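Local coordinates for protein NAD(P)H-hydrate epimerase (Saccharomyces cerevisiae, PDB 1JZT) that catalyses the epimerisation of the S and R forms of NAD(P)HX, hydration-damaged NAD(P)H, so that both epimers can be repaired, with potassium as cofactor, at residues S171-T176 / V196-P201; S189-V194 / N211-Y216; W178-G183 / V200-S205; G36-Q41 / D241-L246. One frame throughout, in Å; residues are numbered along the deposited sequence.

Interaction 1: residues S171-T176 / V196-P201; sequences SVDVPT and VSLTVP
The carboxylate of Asp-173 reaches across to Leu-198 and takes hold of its backbone: OD1 accepts from Leu-198 N at 3.0 Å through its anti lone pair, the one turned away from OD2. CG is anti to the backbone N (chi1 -164°); the aspartate and leucine side chains cross obliquely, with Asp-173 OD1 3.5 Å from Leu-198 CB. OD1 also forms a salt bridge with Lys-202. Beside this polar pair Val-172 CG1 packs on Leu-198 CD1 at 3.7 Å. Val-172 and Val-196 form a parallel beta bridge and point their side chains to the same face of the sheet, the one covered by helix 28-46. Strands 169-172 and 194-198 are neighbours in the Rossmann-like sheet of the YjeF N-terminal domain, and here the first of them ends. Val-196 N gives a nearly straight bond to Ser-171 O (2.9 Å, 173°), and Asp-173 N returns a shorter, more bent one to Val-196 O at 2.6 Å. Past the bridge a water donates to Asp-173 O and also bonds Ser-197 OG, whose hydroxyl is held by His-215 as well. Asp-173 is predicted to bind (6S)-NADPHX, and Thr-176 potassium.

Interaction 2: residues S189-V194 / N211-Y216; sequences SINPAV and NQTTHY
This is a parallel strand-to-strand contact, partly buried, where Pro-192, Ala-193 and Val-194 meet Thr-213 and Thr-214 as strands 194-198 and 214-218 begin side by side in the sheet. Val-194 and Thr-214 are the bridged pair, with side chains on the same face. Thr-214 N donates to Ala-193 O at 2.9 Å, and two CA-H...O contacts add to the pairing: Thr-213 CA to Ala-193 O, and Val-194 CA to Thr-214 O, each 3.3 Å. Just ahead of the bridge a side chain takes over from the backbone. Thr-213 OG1, beside its own backbone N (chi1 -45°), donates to Pro-192 O at 2.7 Å, meeting that carbonyl almost head-on with a C=O...donor angle of 171°. The same rotamer puts Thr-213 CG2 at 3.1 Å from Pro-192 O, so hydroxyl and methyl both crowd one oxygen. On the other side of the bridge Val-194 CG1 meets the edge of the Tyr-216 ring in its plane, 3.7 Å from CD2. Helix 28-46 covers this face, Gln-46 touching Val-194 and Thr-214 and bonding Tyr-216 OH, while strands 169-172 and 243-245 flank the pair in the sheet.

Interaction 3: residues W178-G183 / V200-S205; sequences WDVDKG and VPKPCS
The indole of Trp-178 turns its edge to Cys-204: the carbonyl O of Cys-204 lies in the ring plane, 3.5 Å from CZ3, and Cys-204 CB is 4.1 Å from CE3. At the pyrrole side of the same ring NE1 bonds to Ile-190 O. A second flat group, the carboxylate of Asp-181, ends a side chain that runs beside Pro-203 in the same direction; its OD1 sits 3.2 Å from Pro-203 CG, and OD2 is bonded to Ser-9 of helix 9-19. The third, the carboxylate of Asp-179, faces its own loop. OD1 accepts from Asp-181 N through its anti lone pair, making an Asx turn, and from Lys-182 N, which comes from above the carboxylate plane. Asp-179 is paired against two residues, Lys-182 and Gly-183, as in a classic beta bulge, and the backbone angles of Gly-183 (104°/-169°) suit a residue without a side chain. This tight turn, in the connection between strands 169-172 and 194-198, packs on the short 3-10 segment that begins at Pro-203, in the connection leading on to strand 214-218. A single hydrogen bond joins the two, from Cys-204 N to Val-180 O at 2.9 Å; the donor stands above the carbonyl plane. Cys-204 SG takes the crowded position between backbone N and carbonyl carbon (chi1 68°) and rests 3.5 Å from the same oxygen. Next to it Val-180 CG1 presses on Lys-202 CG at 3.5 Å, tighter than usual for two carbons. Beyond CG the lysine chain bends and leads away, until NZ meets Val-200 O and the carboxylate of Asp-173.

Interaction 4: residues G36-Q41 / D241-L246; sequences GFSVAQ and DQILKL
Gln-41 leaves helix 28-46 toward Gln-242 and Ile-243. Its CB starts an extended arm, CG being anti to the backbone N (chi1 -168°). CG packs 4.0 Å from Ile-243 CD1, and CD carries the amide up to the backbone of Gln-242. At the tip OE1 accepts from Gln-242 N at 2.7 Å, in the plane of the amide and on a lone pair, with an N-H...O angle of 160°; it also lies 3.6 Å from Ile-243 CG1. One helical turn earlier Ser-38 binds the other end of the same residue: OG donates to Gln-242 O at 2.7 Å, while a water donates to both OG and Gln-242 OE1. To one side of these bonds Phe-37 packs on the Gln-242 side chain, its CD2 3.4 Å from Gln-242 CG, where the two side chains cross at about a right angle. Ile-243 CG2 sits close to Ser-38 O, at 3.1 Å. Asp-241 adds a salt bridge to Arg-45 further along the helix. Both main-chain polar groups of Gln-242 are thus taken by helix side chains, close to edge strand 243-245; uncharged groups make both bonds.

Interactions 1, 2 and 4 all reach one sheet, in which strands 169-172, 194-198, 214-218 and 243-245 stand next to each other in that order, the last antiparallel to its neighbour. Interactions 1 and 2 have centres about 11 Å apart, and the centre of interaction 1 lies about 9 Å from that of interaction 3, with which it shares Val-200 and Pro-201. Interactions 3 and 4 are the most distant pair, about 19 Å between centres. Along the chain interaction 4 joins helix 28-46 to the C-terminal strand and encloses the other three. Interactions 1 and 3 thus link the connections around the predicted substrate-binding Asp-173, whereas interaction 2 pairs two strands and interaction 4 ties the edge-strand region to helix 28-46.

Interaction 1: residues S171-T176 / V196-P201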
loop_
_atom_site.group_PDB
_atom_site.type_symbol
_atom_site.label_atom_id
_atom_site.label_comp_id
_atom_site.label_asym_id
_atom_site.label_seq_id
_atom_site.Cartn_x
_atom_site.Cartn_y
_atom_site.Cartn_z
ATOM N N SER A 171 -4.734 2.054 -2.316
ATOM C CA SER A 171 -4.558 0.734 -1.704
ATOM C C SER A 171 -3.225 0.084 -2.018
ATOM O O SER A 171 -2.819 0.005 -3.177
ATOM C CB SER A 171 -5.685 -0.220 -2.131
ATOM O OG SER A 171 -6.911 0.122 -1.516
ATOM N N VAL A 172 -2.558 -0.397 -0.970
ATOM C CA VAL A 172 -1.266 -1.051 -1.103
ATOM C C VAL A 172 -1.435 -2.542 -1.392
ATOM O O VAL A 172 -2.014 -3.288 -0.594
ATOM C CB VAL A 172 -0.423 -0.890 0.182
ATOM C CG1 VAL A 172 0.955 -1.497 -0.028
ATOM C CG2 VAL A 172 -0.305 0.586 0.538
ATOM N N ASP A 173 -0.913 -2.944 -2.546
ATOM C CA ASP A 173 -0.935 -4.314 -3.037
ATOM C C ASP A 173 -2.319 -4.786 -3.492
ATOM O O ASP A 173 -2.510 -5.116 -4.666
ATOM C CB ASP A 173 -0.371 -5.273 -1.988
ATOM C CG ASP A 173 -0.010 -6.612 -2.586
ATOM O OD1 ASP A 173 0.477 -6.618 -3.737
ATOM O OD2 ASP A 173 -0.198 -7.647 -1.911
ATOM N N VAL A 174 -3.264 -4.831 -2.560
ATOM C CA VAL A 174 -4.643 -5.228 -2.835
ATOM C C VAL A 174 -5.575 -4.397 -1.955
ATOM O O VAL A 174 -5.182 -3.932 -0.886
ATOM C CB VAL A 174 -4.896 -6.740 -2.536
ATOM C CG1 VAL A 174 -4.150 -7.605 -3.529
ATOM C CG2 VAL A 174 -4.471 -7.078 -1.111
ATOM N N PRO A 175 -6.823 -4.177 -2.405
ATOM C CA PRO A 175 -7.781 -3.395 -1.614
ATOM C C PRO A 175 -8.141 -4.193 -0.365
ATOM O O PRO A 175 -8.569 -5.343 -0.466
ATOM C CB PRO A 175 -8.975 -3.242 -2.561
ATOM C CG PRO A 175 -8.347 -3.333 -3.932
ATOM C CD PRO A 175 -7.356 -4.456 -3.749
ATOM N N THR A 176 -7.956 -3.600 0.808
ATOM C CA THR A 176 -8.260 -4.301 2.051
ATOM C C THR A 176 -9.727 -4.738 2.089
ATOM O O THR A 176 -10.623 -3.956 1.780
ATOM C CB THR A 176 -7.935 -3.409 3.263
ATOM O OG1 THR A 176 -6.525 -3.146 3.289
ATOM C CG2 THR A 176 -8.344 -4.089 4.560
ATOM N N VAL A 196 -1.942 0.044 -5.956
ATOM C CA VAL A 196 -0.527 -0.154 -6.226
ATOM C C VAL A 196 -0.201 -1.605 -5.942
ATOM O O VAL A 196 0.027 -1.985 -4.789
ATOM C CB VAL A 196 0.375 0.735 -5.341
ATOM C CG1 VAL A 196 1.844 0.489 -5.688
ATOM C CG2 VAL A 196 0.021 2.204 -5.532
ATOM N N SER A 197 -0.220 -2.422 -6.993
ATOM C CA SER A 197 0.096 -3.836 -6.852
ATOM C C SER A 197 1.593 -3.935 -6.584
ATOM O O SER A 197 2.380 -3.166 -7.135
ATOM C CB SER A 197 -0.258 -4.596 -8.134
ATOM O OG SER A 197 -1.667 -4.612 -8.346
ATOM N N LEU A 198 1.983 -4.870 -5.726
ATOM C CA LEU A 198 3.387 -5.055 -5.397
ATOM C C LEU A 198 3.898 -6.389 -5.935
ATOM O O LEU A 198 3.243 -7.423 -5.786
ATOM C CB LEU A 198 3.587 -4.968 -3.879
ATOM C CG LEU A 198 3.291 -3.600 -3.255
ATOM C CD1 LEU A 198 3.470 -3.671 -1.746
ATOM C CD2 LEU A 198 4.228 -2.549 -3.851
ATOM N N THR A 199 5.070 -6.337 -6.568
ATOM C CA THR A 199 5.728 -7.499 -7.176
ATOM C C THR A 199 4.990 -7.882 -8.454
ATOM O O THR A 199 5.552 -7.824 -9.550
ATOM C CB THR A 199 5.771 -8.717 -6.208
ATOM O OG1 THR A 199 6.469 -8.353 -5.009
ATOM C CG2 THR A 199 6.491 -9.888 -6.854
ATOM N N VAL A 200 3.724 -8.258 -8.302
ATOM C CA VAL A 200 2.878 -8.641 -9.425
ATOM C C VAL A 200 1.436 -8.539 -8.936
ATOM O O VAL A 200 1.142 -8.852 -7.792
ATOM C CB VAL A 200 3.203 -10.086 -9.899
ATOM C CG1 VAL A 200 3.016 -11.060 -8.747
ATOM C CG2 VAL A 200 2.320 -10.468 -11.077
ATOM N N PRO A 201 0.519 -8.059 -9.792
ATOM C CA PRO A 201 -0.881 -7.931 -9.386
ATOM C C PRO A 201 -1.514 -9.282 -9.082
ATOM O O PRO A 201 -1.153 -10.299 -9.680
ATOM C CB PRO A 201 -1.530 -7.255 -10.591
ATOM C CG PRO A 201 -0.394 -6.451 -11.175
ATOM C CD PRO A 201 0.734 -7.447 -11.113
HETATM O O HOH W 1 -2.858 -6.758 -6.967
#

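Interaction 2: residues S189-V194 / N211-Y216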
loop_
_atom_site.group_PDB
_atom_site.type_symbol
_atom_site.label_atom_id
_atom_site.label_comp_id
_atom_site.label_asym_id
_atom_site.label_seq_id
_atom_site.Cartn_x
_atom_site.Cartn_y
_atom_site.Cartn_z
ATOM N N SER A 189 -17.654 -2.298 0.373
ATOM C CA SER A 189 -16.365 -2.683 -0.177
ATOM C C SER A 189 -15.513 -1.466 -0.550
ATOM O O SER A 189 -16.024 -0.458 -1.043
ATOM C CB SER A 189 -16.604 -3.554 -1.414
ATOM O OG SER A 189 -15.415 -4.159 -1.871
ATOM N N ILE A 190 -14.211 -1.567 -0.311
ATOM C CA ILE A 190 -13.286 -0.488 -0.644
ATOM C C ILE A 190 -13.273 -0.270 -2.157
ATOM O O ILE A 190 -13.216 -1.229 -2.933
ATOM C CB ILE A 190 -11.842 -0.825 -0.175
ATOM C CG1 ILE A 190 -11.778 -0.863 1.355
ATOM C CG2 ILE A 190 -10.846 0.191 -0.729
ATOM C CD1 ILE A 190 -12.003 0.475 2.015
ATOM N N ASN A 191 -13.348 0.996 -2.564
ATOM C CA ASN A 191 -13.319 1.399 -3.975
ATOM C C ASN A 191 -12.165 2.400 -4.063
ATOM O O ASN A 191 -12.370 3.615 -4.017
ATOM C CB ASN A 191 -14.635 2.076 -4.372
ATOM C CG ASN A 191 -14.582 2.712 -5.762
ATOM O OD1 ASN A 191 -15.507 3.423 -6.164
ATOM N ND2 ASN A 191 -13.505 2.459 -6.497
ATOM N N PRO A 192 -10.934 1.894 -4.197
ATOM C CA PRO A 192 -9.737 2.736 -4.276
ATOM C C PRO A 192 -9.591 3.597 -5.525
ATOM O O PRO A 192 -9.919 3.169 -6.631
ATOM C CB PRO A 192 -8.608 1.724 -4.141
ATOM C CG PRO A 192 -9.156 0.539 -4.875
ATOM C CD PRO A 192 -10.591 0.471 -4.375
ATOM N N ALA A 193 -9.092 4.817 -5.340
ATOM C CA ALA A 193 -8.858 5.720 -6.464
ATOM C C ALA A 193 -7.576 5.251 -7.143
ATOM O O ALA A 193 -7.373 5.456 -8.344
ATOM C CB ALA A 193 -8.700 7.161 -5.967
ATOM N N VAL A 194 -6.712 4.610 -6.363
ATOM C CA VAL A 194 -5.448 4.097 -6.879
ATOM C C VAL A 194 -5.132 2.740 -6.251
ATOM O O VAL A 194 -5.337 2.536 -5.050
ATOM C CB VAL A 194 -4.260 5.048 -6.546
ATOM C CG1 VAL A 194 -2.968 4.506 -7.157
ATOM C CG2 VAL A 194 -4.548 6.454 -7.066
ATOM N N ASN A 211 -11.936 3.564 -15.099
ATOM C CA ASN A 211 -12.488 4.906 -14.983
ATOM C C ASN A 211 -12.537 5.382 -13.533
ATOM O O ASN A 211 -12.585 6.584 -13.264
ATOM C CB ASN A 211 -13.892 4.958 -15.601
ATOM C CG ASN A 211 -14.824 3.895 -15.040
ATOM O OD1 ASN A 211 -14.697 2.709 -15.350
ATOM N ND2 ASN A 211 -15.763 4.318 -14.204
ATOM N N GLN A 212 -12.507 4.438 -12.599
ATOM C CA GLN A 212 -12.560 4.770 -11.179
ATOM C C GLN A 212 -11.226 4.605 -10.455
ATOM O O GLN A 212 -10.956 5.307 -9.472
ATOM C CB GLN A 212 -13.609 3.897 -10.485
ATOM C CG GLN A 212 -15.049 4.270 -10.810
ATOM C CD GLN A 212 -15.473 5.561 -10.133
ATOM O OE1 GLN A 212 -15.491 5.652 -8.902
ATOM N NE2 GLN A 212 -15.816 6.568 -10.934
ATOM N N THR A 213 -10.391 3.695 -10.955
ATOM C CA THR A 213 -9.107 3.393 -10.321
ATOM C C THR A 213 -7.898 3.379 -11.249
ATOM O O THR A 213 -7.923 2.735 -12.300
ATOM C CB THR A 213 -9.179 2.009 -9.653
ATOM O OG1 THR A 213 -10.408 1.907 -8.925
ATOM C CG2 THR A 213 -8.007 1.802 -8.701
ATOM N N THR A 214 -6.837 4.083 -10.856
ATOM C CA THR A 214 -5.613 4.076 -11.644
ATOM C C THR A 214 -4.790 2.914 -11.070
ATOM O O THR A 214 -4.682 2.779 -9.849
ATOM C CB THR A 214 -4.837 5.400 -11.501
ATOM O OG1 THR A 214 -5.639 6.480 -11.994
ATOM C CG2 THR A 214 -3.542 5.344 -12.300
ATOM N N HIS A 215 -4.225 2.081 -11.941
ATOM C CA HIS A 215 -3.459 0.913 -11.506
ATOM C C HIS A 215 -1.960 1.030 -11.780
ATOM O O HIS A 215 -1.527 1.300 -12.905
ATOM C CB HIS A 215 -4.012 -0.349 -12.196
ATOM C CG HIS A 215 -3.519 -1.645 -11.615
ATOM N ND1 HIS A 215 -3.673 -2.853 -12.266
ATOM C CD2 HIS A 215 -2.913 -1.932 -10.437
ATOM C CE1 HIS A 215 -3.186 -3.825 -11.514
ATOM N NE2 HIS A 215 -2.719 -3.292 -10.397
ATOM N N TYR A 216 -1.182 0.826 -10.723
ATOM C CA TYR A 216 0.274 0.849 -10.776
ATOM C C TYR A 216 0.795 -0.468 -10.213
ATOM O O TYR A 216 0.139 -1.113 -9.384
ATOM C CB TYR A 216 0.845 1.963 -9.892
ATOM C CG TYR A 216 0.648 3.385 -10.365
ATOM C CD1 TYR A 216 1.464 3.930 -11.352
ATOM C CD2 TYR A 216 -0.305 4.209 -9.771
ATOM C CE1 TYR A 216 1.344 5.271 -11.733
ATOM C CE2 TYR A 216 -0.436 5.547 -10.140
ATOM C CZ TYR A 216 0.395 6.068 -11.120
ATOM O OH TYR A 216 0.281 7.388 -11.466
#

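Interaction 3: residues W178-G183 / V200-S205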
loop_
_atom_site.group_PDB
_atom_site.type_symbol
_atom_site.label_atom_id
_atom_site.label_comp_id
_atom_site.label_asym_id
_atom_site.label_seq_id
_atom_site.Cartn_x
_atom_site.Cartn_y
_atom_site.Cartn_z
ATOM N N TRP A 178 -11.036 -7.080 0.171
ATOM C CA TRP A 178 -11.374 -7.766 -1.079
ATOM C C TRP A 178 -10.846 -9.192 -1.017
ATOM O O TRP A 178 -9.869 -9.471 -0.316
ATOM C CB TRP A 178 -10.723 -7.068 -2.284
ATOM C CG TRP A 178 -11.406 -5.819 -2.762
ATOM C CD1 TRP A 178 -12.176 -4.967 -2.025
ATOM C CD2 TRP A 178 -11.320 -5.250 -4.079
ATOM N NE1 TRP A 178 -12.572 -3.898 -2.801
ATOM C CE2 TRP A 178 -12.063 -4.047 -4.064
ATOM C CE3 TRP A 178 -10.685 -5.640 -5.271
ATOM C CZ2 TRP A 178 -12.191 -3.225 -5.195
ATOM C CZ3 TRP A 178 -10.813 -4.819 -6.401
ATOM C CH2 TRP A 178 -11.563 -3.624 -6.349
ATOM N N ASP A 179 -11.492 -10.101 -1.741
ATOM C CA ASP A 179 -11.002 -11.468 -1.777
ATOM C C ASP A 179 -9.824 -11.383 -2.742
ATOM O O ASP A 179 -10.001 -11.061 -3.915
ATOM C CB ASP A 179 -12.071 -12.420 -2.313
ATOM C CG ASP A 179 -11.631 -13.868 -2.259
ATOM O OD1 ASP A 179 -10.646 -14.215 -2.942
ATOM O OD2 ASP A 179 -12.258 -14.657 -1.522
ATOM N N VAL A 180 -8.624 -11.651 -2.237
ATOM C CA VAL A 180 -7.404 -11.557 -3.035
ATOM C C VAL A 180 -7.482 -12.238 -4.394
ATOM O O VAL A 180 -6.877 -11.769 -5.352
ATOM C CB VAL A 180 -6.185 -12.130 -2.265
ATOM C CG1 VAL A 180 -4.912 -11.946 -3.086
ATOM C CG2 VAL A 180 -6.047 -11.437 -0.912
ATOM N N ASP A 181 -8.234 -13.332 -4.488
ATOM C CA ASP A 181 -8.349 -14.050 -5.757
ATOM C C ASP A 181 -9.709 -13.917 -6.430
ATOM O O ASP A 181 -9.805 -13.964 -7.656
ATOM C CB ASP A 181 -8.050 -15.539 -5.562
ATOM C CG ASP A 181 -6.623 -15.798 -5.145
ATOM O OD1 ASP A 181 -5.702 -15.226 -5.768
ATOM O OD2 ASP A 181 -6.419 -16.589 -4.201
ATOM N N LYS A 182 -10.756 -13.754 -5.626
ATOM C CA LYS A 182 -12.114 -13.642 -6.148
ATOM C C LYS A 182 -12.561 -12.209 -6.397
ATOM O O LYS A 182 -13.419 -11.965 -7.241
ATOM C CB LYS A 182 -13.106 -14.300 -5.185
ATOM C CG LYS A 182 -12.809 -15.753 -4.845
ATOM C CD LYS A 182 -12.945 -16.647 -6.061
ATOM C CE LYS A 182 -12.807 -18.111 -5.679
ATOM N NZ LYS A 182 -13.846 -18.527 -4.689
ATOM N N GLY A 183 -11.996 -11.269 -5.649
ATOM C CA GLY A 183 -12.377 -9.876 -5.805
ATOM C C GLY A 183 -13.275 -9.398 -4.675
ATOM O O GLY A 183 -13.449 -10.102 -3.688
ATOM N N VAL A 200 3.724 -8.258 -8.302
ATOM C CA VAL A 200 2.878 -8.641 -9.425
ATOM C C VAL A 200 1.436 -8.539 -8.936
ATOM O O VAL A 200 1.142 -8.852 -7.792
ATOM C CB VAL A 200 3.203 -10.086 -9.899
ATOM C CG1 VAL A 200 3.016 -11.060 -8.747
ATOM C CG2 VAL A 200 2.320 -10.468 -11.077
ATOM N N PRO A 201 0.519 -8.059 -9.792
ATOM C CA PRO A 201 -0.881 -7.931 -9.386
ATOM C C PRO A 201 -1.514 -9.282 -9.082
ATOM O O PRO A 201 -1.153 -10.299 -9.680
ATOM C CB PRO A 201 -1.530 -7.255 -10.591
ATOM C CG PRO A 201 -0.394 -6.451 -11.175
ATOM C CD PRO A 201 0.734 -7.447 -11.113
ATOM N N LYS A 202 -2.448 -9.280 -8.140
ATOM C CA LYS A 202 -3.177 -10.486 -7.757
ATOM C C LYS A 202 -4.484 -10.514 -8.551
ATOM O O LYS A 202 -4.901 -9.492 -9.107
ATOM C CB LYS A 202 -3.459 -10.471 -6.254
ATOM C CG LYS A 202 -2.436 -11.234 -5.417
ATOM C CD LYS A 202 -1.006 -10.743 -5.652
ATOM C CE LYS A 202 -0.777 -9.390 -4.991
ATOM N NZ LYS A 202 0.661 -8.975 -5.059
ATOM N N PRO A 203 -5.148 -11.681 -8.612
ATOM C CA PRO A 203 -6.406 -11.852 -9.346
ATOM C C PRO A 203 -7.476 -10.801 -9.075
ATOM O O PRO A 203 -8.194 -10.400 -9.988
ATOM C CB PRO A 203 -6.853 -13.253 -8.936
ATOM C CG PRO A 203 -5.545 -13.963 -8.741
ATOM C CD PRO A 203 -4.768 -12.939 -7.946
ATOM N N CYS A 204 -7.585 -10.351 -7.830
ATOM C CA CYS A 204 -8.599 -9.357 -7.493
ATOM C C CYS A 204 -8.408 -8.039 -8.250
ATOM O O CYS A 204 -9.363 -7.283 -8.422
ATOM C CB CYS A 204 -8.611 -9.096 -5.982
ATOM S SG CYS A 204 -7.145 -8.267 -5.327
ATOM N N SER A 205 -7.187 -7.774 -8.715
ATOM C CA SER A 205 -6.902 -6.541 -9.444
ATOM C C SER A 205 -7.696 -6.413 -10.744
ATOM O O SER A 205 -7.910 -5.307 -11.242
ATOM C CB SER A 205 -5.399 -6.429 -9.755
ATOM O OG SER A 205 -4.983 -7.423 -10.681
#

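Interaction 4: residues G36-Q41 / D241-L246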
loop_
_atom_site.group_PDB
_atom_site.type_symbol
_atom_site.label_atom_id
_atom_site.label_comp_id
_atom_site.label_asym_id
_atom_site.label_seq_id
_atom_site.Cartn_x
_atom_site.Cartn_y
_atom_site.Cartn_z
ATOM N N GLY A 36 7.687 0.063 -0.100
ATOM C CA GLY A 36 7.158 1.294 0.466
ATOM C C GLY A 36 7.531 2.492 -0.390
ATOM O O GLY A 36 6.764 3.459 -0.498
ATOM N N PHE A 37 8.713 2.436 -0.998
ATOM C CA PHE A 37 9.169 3.523 -1.859
ATOM C C PHE A 37 8.230 3.621 -3.056
ATOM O O PHE A 37 7.780 4.715 -3.423
ATOM C CB PHE A 37 10.597 3.275 -2.356
ATOM C CG PHE A 37 11.114 4.366 -3.258
ATOM C CD1 PHE A 37 11.706 5.502 -2.722
ATOM C CD2 PHE A 37 10.935 4.292 -4.636
ATOM C CE1 PHE A 37 12.108 6.560 -3.537
ATOM C CE2 PHE A 37 11.331 5.347 -5.468
ATOM C CZ PHE A 37 11.917 6.481 -4.911
ATOM N N SER A 38 7.924 2.470 -3.649
ATOM C CA SER A 38 7.030 2.405 -4.805
ATOM C C SER A 38 5.702 3.091 -4.520
ATOM O O SER A 38 5.240 3.925 -5.292
ATOM C CB SER A 38 6.762 0.946 -5.191
ATOM O OG SER A 38 7.915 0.340 -5.731
ATOM N N VAL A 39 5.079 2.712 -3.410
ATOM C CA VAL A 39 3.803 3.301 -3.023
ATOM C C VAL A 39 3.911 4.819 -2.918
ATOM O O VAL A 39 3.063 5.540 -3.431
ATOM C CB VAL A 39 3.318 2.763 -1.665
ATOM C CG1 VAL A 39 1.999 3.436 -1.281
ATOM C CG2 VAL A 39 3.146 1.251 -1.741
ATOM N N ALA A 40 4.938 5.309 -2.231
ATOM C CA ALA A 40 5.135 6.753 -2.091
ATOM C C ALA A 40 5.278 7.423 -3.460
ATOM O O ALA A 40 4.695 8.483 -3.718
ATOM C CB ALA A 40 6.369 7.024 -1.257
ATOM N N GLN A 41 6.064 6.814 -4.342
ATOM C CA GLN A 41 6.246 7.377 -5.679
ATOM C C GLN A 41 4.901 7.453 -6.434
ATOM O O GLN A 41 4.643 8.427 -7.143
ATOM C CB GLN A 41 7.279 6.544 -6.459
ATOM C CG GLN A 41 7.783 7.181 -7.761
ATOM C CD GLN A 41 8.993 6.452 -8.341
ATOM O OE1 GLN A 41 8.948 5.249 -8.577
ATOM N NE2 GLN A 41 10.076 7.186 -8.576
ATOM N N ASP A 241 12.241 4.538 -12.564
ATOM C CA ASP A 241 10.989 4.438 -11.802
ATOM C C ASP A 241 10.848 3.133 -11.031
ATOM O O ASP A 241 11.324 2.084 -11.473
ATOM C CB ASP A 241 9.765 4.537 -12.716
ATOM C CG ASP A 241 9.580 5.910 -13.328
ATOM O OD1 ASP A 241 10.251 6.867 -12.898
ATOM O OD2 ASP A 241 8.740 6.021 -14.249
ATOM N N GLN A 242 10.175 3.195 -9.884
ATOM C CA GLN A 242 9.950 1.994 -9.084
ATOM C C GLN A 242 8.473 1.602 -9.188
ATOM O O GLN A 242 7.974 0.746 -8.445
ATOM C CB GLN A 242 10.342 2.232 -7.626
ATOM C CG GLN A 242 11.838 2.516 -7.442
ATOM C CD GLN A 242 12.714 1.362 -7.902
ATOM O OE1 GLN A 242 12.694 0.285 -7.311
ATOM N NE2 GLN A 242 13.479 1.580 -8.966
ATOM N N ILE A 243 7.792 2.251 -10.128
ATOM C CA ILE A 243 6.386 2.009 -10.406
ATOM C C ILE A 243 6.204 2.083 -11.920
ATOM O O ILE A 243 7.039 2.655 -12.627
ATOM C CB ILE A 243 5.469 3.083 -9.762
ATOM C CG1 ILE A 243 5.831 4.471 -10.309
ATOM C CG2 ILE A 243 5.589 3.042 -8.245
ATOM C CD1 ILE A 243 4.849 5.568 -9.907
ATOM N N LEU A 244 5.117 1.485 -12.400
ATOM C CA LEU A 244 4.755 1.471 -13.819
ATOM C C LEU A 244 3.231 1.541 -13.878
ATOM O O LEU A 244 2.546 0.771 -13.203
ATOM C CB LEU A 244 5.211 0.174 -14.500
ATOM C CG LEU A 244 4.723 -0.013 -15.946
ATOM C CD1 LEU A 244 5.282 1.103 -16.828
ATOM C CD2 LEU A 244 5.161 -1.374 -16.480
ATOM N N LYS A 245 2.701 2.470 -14.661
ATOM C CA LYS A 245 1.259 2.601 -14.786
ATOM C C LYS A 245 0.755 1.377 -15.559
ATOM O O LYS A 245 1.133 1.168 -16.717
ATOM C CB LYS A 245 0.918 3.904 -15.517
ATOM C CG LYS A 245 -0.550 4.268 -15.537
ATOM C CD LYS A 245 -0.741 5.567 -16.303
ATOM C CE LYS A 245 -2.202 5.924 -16.427
ATOM N NZ LYS A 245 -2.806 6.067 -15.078
ATOM N N LEU A 246 -0.071 0.579 -14.877
ATOM C CA LEU A 246 -0.668 -0.678 -15.353
ATOM C C LEU A 246 0.206 -1.906 -15.076
ATOM O O LEU A 246 0.959 -2.342 -15.974
ATOM C CB LEU A 246 -1.032 -0.606 -16.832
ATOM C CG LEU A 246 -2.466 -0.128 -17.086
ATOM C CD1 LEU A 246 -2.644 1.269 -16.497
ATOM C CD2 LEU A 246 -2.755 -0.123 -18.576
ATOM O OXT LEU A 246 0.136 -2.416 -13.933
HETATM O O HOH W 2 10.533 -1.127 -6.120
#